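Local coordinates for endosialidase (PDB 4HIZ), which cleaves internal alpha-2,8 and alpha-2,9 linkages of sialic acid polymers, as an endosialidase of bacteriophage phi92, at residues Asp142-His147 and Ile162-Leu167. Numbering follows the deposited sequence.
Sequences DKVNYH and IETRYL. With FRU (beta-D-fructofuranose), chain G; EDO (1,2-ethanediol), chain P.
The His147 ring takes the CD methylene of Arg165 over one face, a CH-pi contact with CD 3.7 Å from the ring centroid and offset toward the rim. CG of His147, anti to the backbone N (chi1 -179°), sets the ring alongside the Glu163 side chain. The ring lies beside the carboxylate of Glu163, their planes 10° apart. His147 ND1 donates to Glu163 OE1 at 2.8 Å, a bent bond (138°) on the anti side, tilted out of both the carboxylate and the ring plane. Arg165 NH2 forms a salt bridge to the same OE1, also 2.8 Å, from the opposite face of the carboxylate. OE1 is thus gripped from both faces. Thr292 holds Glu163 OE2, while Met170 O and Thr290 O take the other guanidinium nitrogens of Arg165.

The other face of the sheet carries Val144, Tyr146, Thr164 and Tyr166. Val144 CG1 lies 3.7 Å from Tyr166 CD1, the two side chains side by side. Tyr146 CD1 meets Ile162 CG2 at 3.4 Å. Tyr146 OH reaches O4 of a bound fructose at 2.6 Å, so this end of the hairpin lines a glycan pocket with His136, Asp138, Glu176 and Trp178.

Asn145 and Arg165 form an antiparallel hydrogen-bonded pair, with N to O distances of 2.9 Å in both directions. Leu167 N donates to Lys143 O at 3.0 Å and extends the pairing past the strands. The contact joins strands 144-154 and 157-166, a hairpin in the catalytic beta-propeller. Helix 139-142 precedes the first strand, and strand 172-181 pairs with the second.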
loop_
_atom_site.group_PDB
_atom_site.type_symbol
_atom_site.label_atom_id
_atom_site.label_comp_id
_atom_site.label_asym_id
_atom_site.label_seq_id
_atom_site.Cartn_x
_atom_site.Cartn_y
_atom_site.Cartn_z
ATOM N N ASP A 142 7.399 31.915 -15.598
ATOM C CA ASP A 142 6.392 32.921 -15.276
ATOM C C ASP A 142 5.919 32.899 -13.833
ATOM O O ASP A 142 5.173 33.785 -13.411
ATOM C CB ASP A 142 5.186 32.791 -16.212
ATOM C CG ASP A 142 5.511 33.210 -17.643
ATOM O OD1 ASP A 142 6.609 33.772 -17.874
ATOM O OD2 ASP A 142 4.661 33.000 -18.540
ATOM N N LYS A 143 6.329 31.873 -13.087
ATOM C CA LYS A 143 6.049 31.823 -11.656
ATOM C C LYS A 143 4.543 31.771 -11.394
ATOM O O LYS A 143 4.010 32.502 -10.559
ATOM C CB LYS A 143 6.727 32.993 -10.918
ATOM C CG LYS A 143 8.236 33.026 -11.091
ATOM C CD LYS A 143 8.845 34.196 -10.284
ATOM C CE LYS A 143 10.342 34.353 -10.537
ATOM N NZ LYS A 143 11.116 33.178 -10.051
ATOM N N VAL A 144 3.864 30.891 -12.127
ATOM C CA VAL A 144 2.434 30.712 -11.996
ATOM C C VAL A 144 2.121 29.210 -11.972
ATOM O O VAL A 144 2.950 28.378 -12.379
ATOM C CB VAL A 144 1.650 31.291 -13.208
ATOM C CG1 VAL A 144 1.789 32.836 -13.224
ATOM C CG2 VAL A 144 2.138 30.692 -14.544
ATOM N N ASN A 145 0.935 28.868 -11.494
ATOM C CA ASN A 145 0.500 27.457 -11.583
ATOM C C ASN A 145 -1.026 27.379 -11.587
ATOM O O ASN A 145 -1.719 28.384 -11.316
ATOM C CB ASN A 145 1.110 26.614 -10.436
ATOM C CG ASN A 145 0.991 25.112 -10.690
ATOM O OD1 ASN A 145 0.929 24.649 -11.837
ATOM N ND2 ASN A 145 0.974 24.355 -9.619
ATOM N N TYR A 146 -1.565 26.184 -11.846
ATOM C CA TYR A 146 -3.004 26.033 -11.988
ATOM C C TYR A 146 -3.757 25.953 -10.646
ATOM O O TYR A 146 -3.131 25.767 -9.592
ATOM C CB TYR A 146 -3.278 24.806 -12.817
ATOM C CG TYR A 146 -2.838 24.881 -14.258
ATOM C CD1 TYR A 146 -3.317 25.900 -15.114
ATOM C CD2 TYR A 146 -1.983 23.914 -14.783
ATOM C CE1 TYR A 146 -2.953 25.931 -16.456
ATOM C CE2 TYR A 146 -1.606 23.933 -16.136
ATOM C CZ TYR A 146 -2.106 24.931 -16.965
ATOM O OH TYR A 146 -1.740 24.943 -18.297
ATOM N N HIS A 147 -5.086 26.084 -10.702
ATOM C CA HIS A 147 -5.944 26.099 -9.518
ATOM C C HIS A 147 -7.380 25.934 -10.036
ATOM O O HIS A 147 -7.702 26.346 -11.144
ATOM C CB HIS A 147 -5.770 27.486 -8.853
ATOM C CG HIS A 147 -6.560 27.701 -7.603
ATOM N ND1 HIS A 147 -7.831 28.249 -7.594
ATOM C CD2 HIS A 147 -6.213 27.532 -6.303
ATOM C CE1 HIS A 147 -8.243 28.368 -6.343
ATOM N NE2 HIS A 147 -7.279 27.940 -5.541
ATOM N N ILE A 162 -10.186 26.335 -15.199
ATOM C CA ILE A 162 -8.824 26.124 -14.752
ATOM C C ILE A 162 -8.140 27.473 -14.711
ATOM O O ILE A 162 -7.972 28.159 -15.737
ATOM C CB ILE A 162 -8.061 25.170 -15.678
ATOM C CG1 ILE A 162 -8.734 23.787 -15.676
ATOM C CG2 ILE A 162 -6.603 25.096 -15.246
ATOM C CD1 ILE A 162 -8.842 23.111 -14.260
ATOM N N GLU A 163 -7.810 27.887 -13.503
ATOM C CA GLU A 163 -7.229 29.197 -13.256
ATOM C C GLU A 163 -5.717 29.126 -13.288
ATOM O O GLU A 163 -5.125 28.124 -12.874
ATOM C CB GLU A 163 -7.659 29.659 -11.864
ATOM C CG GLU A 163 -9.173 29.963 -11.761
ATOM C CD GLU A 163 -9.594 30.399 -10.382
ATOM O OE1 GLU A 163 -8.827 30.158 -9.396
ATOM O OE2 GLU A 163 -10.716 30.951 -10.269
ATOM N N THR A 164 -5.083 30.221 -13.709
ATOM C CA THR A 164 -3.634 30.355 -13.607
ATOM C C THR A 164 -3.375 31.433 -12.561
ATOM O O THR A 164 -3.850 32.579 -12.718
ATOM C CB THR A 164 -3.022 30.777 -14.958
ATOM O OG1 THR A 164 -3.181 29.733 -15.908
ATOM C CG2 THR A 164 -1.534 31.067 -14.829
ATOM N N ARG A 165 -2.666 31.092 -11.484
ATOM C CA ARG A 165 -2.474 32.037 -10.369
ATOM C C ARG A 165 -0.990 32.208 -10.088
ATOM O O ARG A 165 -0.182 31.290 -10.306
ATOM C CB ARG A 165 -3.197 31.538 -9.092
ATOM C CG ARG A 165 -4.698 31.150 -9.402
ATOM C CD ARG A 165 -5.571 30.988 -8.124
ATOM N NE ARG A 165 -5.751 32.276 -7.443
ATOM C CZ ARG A 165 -6.909 32.943 -7.379
ATOM N NH1 ARG A 165 -6.960 34.118 -6.741
ATOM N NH2 ARG A 165 -8.026 32.428 -7.909
ATOM N N TYR A 166 -0.626 33.378 -9.565
ATOM C CA TYR A 166 0.769 33.643 -9.246
ATOM C C TYR A 166 1.213 32.901 -7.989
ATOM O O TYR A 166 0.531 32.895 -6.966
ATOM C CB TYR A 166 0.965 35.166 -9.061
ATOM C CG TYR A 166 0.908 35.931 -10.364
ATOM C CD1 TYR A 166 1.986 35.901 -11.239
ATOM C CD2 TYR A 166 -0.203 36.710 -10.703
ATOM C CE1 TYR A 166 1.960 36.597 -12.434
ATOM C CE2 TYR A 166 -0.234 37.432 -11.909
ATOM C CZ TYR A 166 0.853 37.350 -12.757
ATOM O OH TYR A 166 0.886 38.033 -13.944
ATOM N N LEU A 167 2.402 32.332 -8.058
ATOM C CA LEU A 167 2.990 31.706 -6.869
ATOM C C LEU A 167 3.215 32.716 -5.735
ATOM O O LEU A 167 3.093 32.370 -4.550
ATOM C CB LEU A 167 4.306 31.028 -7.253
ATOM C CG LEU A 167 4.153 29.793 -8.157
ATOM C CD1 LEU A 167 5.456 29.442 -8.848
ATOM C CD2 LEU A 167 3.711 28.626 -7.301
HETATM C C1 FRU G . 0.278 28.920 -22.070
HETATM C C2 FRU G . -0.893 28.049 -21.979
HETATM C C3 FRU G . -1.851 28.084 -20.909
HETATM C C4 FRU G . -2.700 26.900 -21.157
HETATM C C5 FRU G . -1.721 25.956 -21.790
HETATM C C6 FRU G . -2.323 24.792 -22.563
HETATM O O1 FRU G . 1.169 28.233 -21.213
HETATM O O2 FRU G . -1.751 28.811 -22.931
HETATM O O3 FRU G . -2.539 29.335 -20.656
HETATM O O4 FRU G . -3.237 26.391 -19.894
HETATM O O5 FRU G . -0.888 26.763 -22.655
HETATM O O6 FRU G . -2.899 25.263 -23.740
HETATM C C1 EDO P . -6.622 27.201 -2.407
HETATM O O1 EDO P . -7.038 28.496 -2.847
HETATM C C2 EDO P . -5.142 27.279 -2.091
HETATM O O2 EDO P . -4.989 28.442 -1.266
#